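Local structure of RTX-adhesin (Marinomonas primoryensis, 5IRB) at residues D209-A214 against D296-V302. The protein is part of a giant calcium-binding adhesin that binds its Antarctic bacterium to diatoms and ice, this piece comprising consecutive beta-rich domains. Numbering follows the deposited sequence.
With CA (calcium ion), chain D.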
ATOM      1  N   ASP A 209     -15.512 -13.319  -1.424  1.00 38.48           N
ATOM      2  CA  ASP A 209     -16.240 -14.594  -1.500  1.00 38.63           C
ATOM      3  C   ASP A 209     -16.906 -14.844  -0.159  1.00 37.85           C
ATOM      4  O   ASP A 209     -16.256 -15.304   0.780  1.00 36.81           O
ATOM      5  CB  ASP A 209     -15.309 -15.756  -1.841  1.00 38.54           C
ATOM      6  CG  ASP A 209     -16.073 -17.062  -2.118  1.00 39.88           C
ATOM      7  OD1 ASP A 209     -17.260 -17.146  -1.723  1.00 39.75           O
ATOM      8  OD2 ASP A 209     -15.474 -18.000  -2.702  1.00 40.03           O
ATOM      9  N   THR A 210     -18.201 -14.546  -0.058  1.00 38.52           N
ATOM     10  CA  THR A 210     -18.862 -14.662   1.235  1.00 38.37           C
ATOM     11  C   THR A 210     -19.889 -15.794   1.313  1.00 39.57           C
ATOM     12  O   THR A 210     -20.720 -15.803   2.212  1.00 39.64           O
ATOM     13  CB  THR A 210     -19.565 -13.364   1.614  1.00 38.56           C
ATOM     14  OG1 THR A 210     -20.581 -13.088   0.644  1.00 40.29           O
ATOM     15  CG2 THR A 210     -18.568 -12.193   1.685  1.00 38.20           C
ATOM     16  N   SER A 211     -19.867 -16.744   0.389  1.00 41.39           N
ATOM     17  CA  SER A 211     -20.696 -17.924   0.608  1.00 42.42           C
ATOM     18  C   SER A 211     -20.157 -19.154  -0.072  1.00 43.65           C
ATOM     19  O   SER A 211     -19.532 -19.083  -1.134  1.00 44.79           O
ATOM     20  CB  SER A 211     -22.143 -17.695   0.148  1.00 43.79           C
ATOM     21  OG  SER A 211     -22.231 -17.519  -1.249  1.00 44.71           O
ATOM     22  N   ALA A 212     -20.402 -20.279   0.588  1.00 43.94           N
ATOM     23  CA  ALA A 212     -20.147 -21.600   0.054  1.00 42.52           C
ATOM     24  C   ALA A 212     -21.462 -22.155  -0.488  1.00 41.71           C
ATOM     25  O   ALA A 212     -22.532 -21.669  -0.124  1.00 41.63           O
ATOM     26  CB  ALA A 212     -19.560 -22.514   1.125  1.00 41.47           C
ATOM     27  N   ASP A 213     -21.375 -23.136  -1.384  1.00 40.75           N
ATOM     28  CA  ASP A 213     -22.522 -23.584  -2.168  1.00 41.76           C
ATOM     29  C   ASP A 213     -22.984 -24.996  -1.786  1.00 39.41           C
ATOM     30  O   ASP A 213     -22.198 -25.934  -1.788  1.00 39.14           O
ATOM     31  CB  ASP A 213     -22.189 -23.538  -3.658  1.00 43.17           C
ATOM     32  CG  ASP A 213     -21.913 -22.129  -4.137  1.00 45.76           C
ATOM     33  OD1 ASP A 213     -22.672 -21.216  -3.738  1.00 47.13           O
ATOM     34  OD2 ASP A 213     -20.922 -21.927  -4.871  1.00 47.49           O
ATOM     35  N   ALA A 214     -24.257 -25.117  -1.435  1.00 38.35           N
ATOM     36  CA  ALA A 214     -24.851 -26.413  -1.120  1.00 37.41           C
ATOM     37  C   ALA A 214     -24.892 -27.285  -2.373  1.00 36.62           C
ATOM     38  O   ALA A 214     -24.999 -26.770  -3.490  1.00 38.34           O
ATOM     39  CB  ALA A 214     -26.244 -26.237  -0.547  1.00 37.36           C
ATOM     40  N   ASP A 296     -15.812 -23.996   1.249  1.00 35.69           N
ATOM     41  CA  ASP A 296     -15.013 -23.638   0.077  1.00 35.44           C
ATOM     42  C   ASP A 296     -13.588 -23.220   0.480  1.00 35.56           C
ATOM     43  O   ASP A 296     -13.253 -23.207   1.668  1.00 35.97           O
ATOM     44  CB  ASP A 296     -15.739 -22.562  -0.768  1.00 35.81           C
ATOM     45  CG  ASP A 296     -15.856 -21.188  -0.066  1.00 36.06           C
ATOM     46  OD1 ASP A 296     -15.247 -20.995   1.009  1.00 36.27           O
ATOM     47  OD2 ASP A 296     -16.558 -20.299  -0.616  1.00 34.65           O
ATOM     48  N   ALA A 297     -12.739 -22.927  -0.500  1.00 35.91           N
ATOM     49  CA  ALA A 297     -11.343 -22.602  -0.207  1.00 36.74           C
ATOM     50  C   ALA A 297     -11.212 -21.325   0.605  1.00 37.16           C
ATOM     51  O   ALA A 297     -10.280 -21.196   1.391  1.00 37.55           O
ATOM     52  CB  ALA A 297     -10.510 -22.484  -1.513  1.00 37.37           C
ATOM     53  N   ALA A 298     -12.144 -20.392   0.433  1.00 37.20           N
ATOM     54  CA  ALA A 298     -12.158 -19.170   1.252  1.00 39.03           C
ATOM     55  C   ALA A 298     -12.469 -19.414   2.713  1.00 38.89           C
ATOM     56  O   ALA A 298     -12.230 -18.533   3.532  1.00 39.07           O
ATOM     57  CB  ALA A 298     -13.152 -18.174   0.697  1.00 39.78           C
ATOM     58  N   GLY A 299     -12.998 -20.592   3.046  1.00 38.17           N
ATOM     59  CA  GLY A 299     -13.287 -20.913   4.433  1.00 38.34           C
ATOM     60  C   GLY A 299     -14.732 -20.716   4.854  1.00 38.13           C
ATOM     61  O   GLY A 299     -15.057 -20.881   6.032  1.00 38.27           O
ATOM     62  N   ASN A 300     -15.599 -20.358   3.912  1.00 37.57           N
ATOM     63  CA  ASN A 300     -17.015 -20.269   4.214  1.00 37.18           C
ATOM     64  C   ASN A 300     -17.551 -21.671   4.428  1.00 36.30           C
ATOM     65  O   ASN A 300     -16.996 -22.616   3.902  1.00 34.65           O
ATOM     66  CB  ASN A 300     -17.776 -19.601   3.078  1.00 37.08           C
ATOM     67  CG  ASN A 300     -17.269 -18.215   2.788  1.00 38.24           C
ATOM     68  OD1 ASN A 300     -17.214 -17.372   3.683  1.00 39.65           O
ATOM     69  ND2 ASN A 300     -16.898 -17.972   1.539  1.00 37.85           N
ATOM     70  N   THR A 301     -18.636 -21.806   5.176  1.00 37.35           N
ATOM     71  CA  THR A 301     -19.237 -23.128   5.383  1.00 37.55           C
ATOM     72  C   THR A 301     -20.680 -23.132   4.933  1.00 37.65           C
ATOM     73  O   THR A 301     -21.316 -22.079   4.854  1.00 38.15           O
ATOM     74  CB  THR A 301     -19.180 -23.546   6.853  1.00 38.77           C
ATOM     75  OG1 THR A 301     -19.846 -22.552   7.644  1.00 39.79           O
ATOM     76  CG2 THR A 301     -17.714 -23.624   7.302  1.00 40.08           C
ATOM     77  N   VAL A 302     -21.195 -24.327   4.653  1.00 36.45           N
ATOM     78  CA  VAL A 302     -22.558 -24.501   4.188  1.00 36.39           C
ATOM     79  C   VAL A 302     -23.038 -25.932   4.494  1.00 34.88           C
ATOM     80  O   VAL A 302     -22.268 -26.890   4.409  1.00 33.55           O
ATOM     81  CB  VAL A 302     -22.693 -24.202   2.673  1.00 36.03           C
ATOM     82  CG1 VAL A 302     -21.904 -25.211   1.836  1.00 34.32           C
ATOM     83  CG2 VAL A 302     -24.188 -24.137   2.250  1.00 36.48           C
TER
HETATM   84 CA    CA D 602     -17.547 -19.440  -2.383  1.00 34.81          CA
HETATM   85  O   HOH W   1     -13.529 -19.976  -1.903  1.00 34.94           O
HETATM   86  O   HOH W   2     -21.359 -19.945   3.230  1.00 44.94           O
HETATM   87  O   HOH W   3     -18.633 -21.659  -2.904  1.00 26.52           O
HETATM   88  O   HOH W   4     -18.653 -18.560  -3.963  1.00 30.41           O
HETATM   89  O   HOH W   5     -15.960 -20.455  -3.784  1.00 43.69           O
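The irregular linker 209-214, which leads from one beta-rich domain into the next, runs beside the type I turn from Asp-296 to Gly-299 and the strand start after it, its Ala-212 CA 5.4 Å from Asn-300 CA. A calcium ion joins the two. Aspartates suit the site because carboxylates supply the hard, negatively charged oxygens calcium prefers. Asp-209 chelates it through both OD1 and OD2, Ser-211 adds its carbonyl O, and Asp-296 approaches Asp-209 from the opposite direction to give OD2 at 2.2 Å from the ion; three waters bring the coordinating oxygens to seven. The two carboxylate planes stand 72° apart, their like charges, which would probably repel without the ion, bridged by the metal. Asn-300 suits its place because its amide has two N-H groups: ND2 gives one to Asp-209 O, 2.8 Å away, nearly straight but above the carbonyl plane. The other goes to the syn lone pair of Asp-296 OD2. Asp-296 OD1 accepts a hydrogen bond from the backbone N-H of Asn-300, and OD1 of Asn-300 accepts one from that of Ala-127 in the preceding domain. Farther along, the small Ala-212 CB fits against Val-302 CG1 at 3.6 Å, while CG2, anti to the backbone N, reaches Ala-214. Calcium thus ties the linker to the following domain, and with the Asn-300 bond to Ala-127 probably limits bending here, consistent with an extended adhesin.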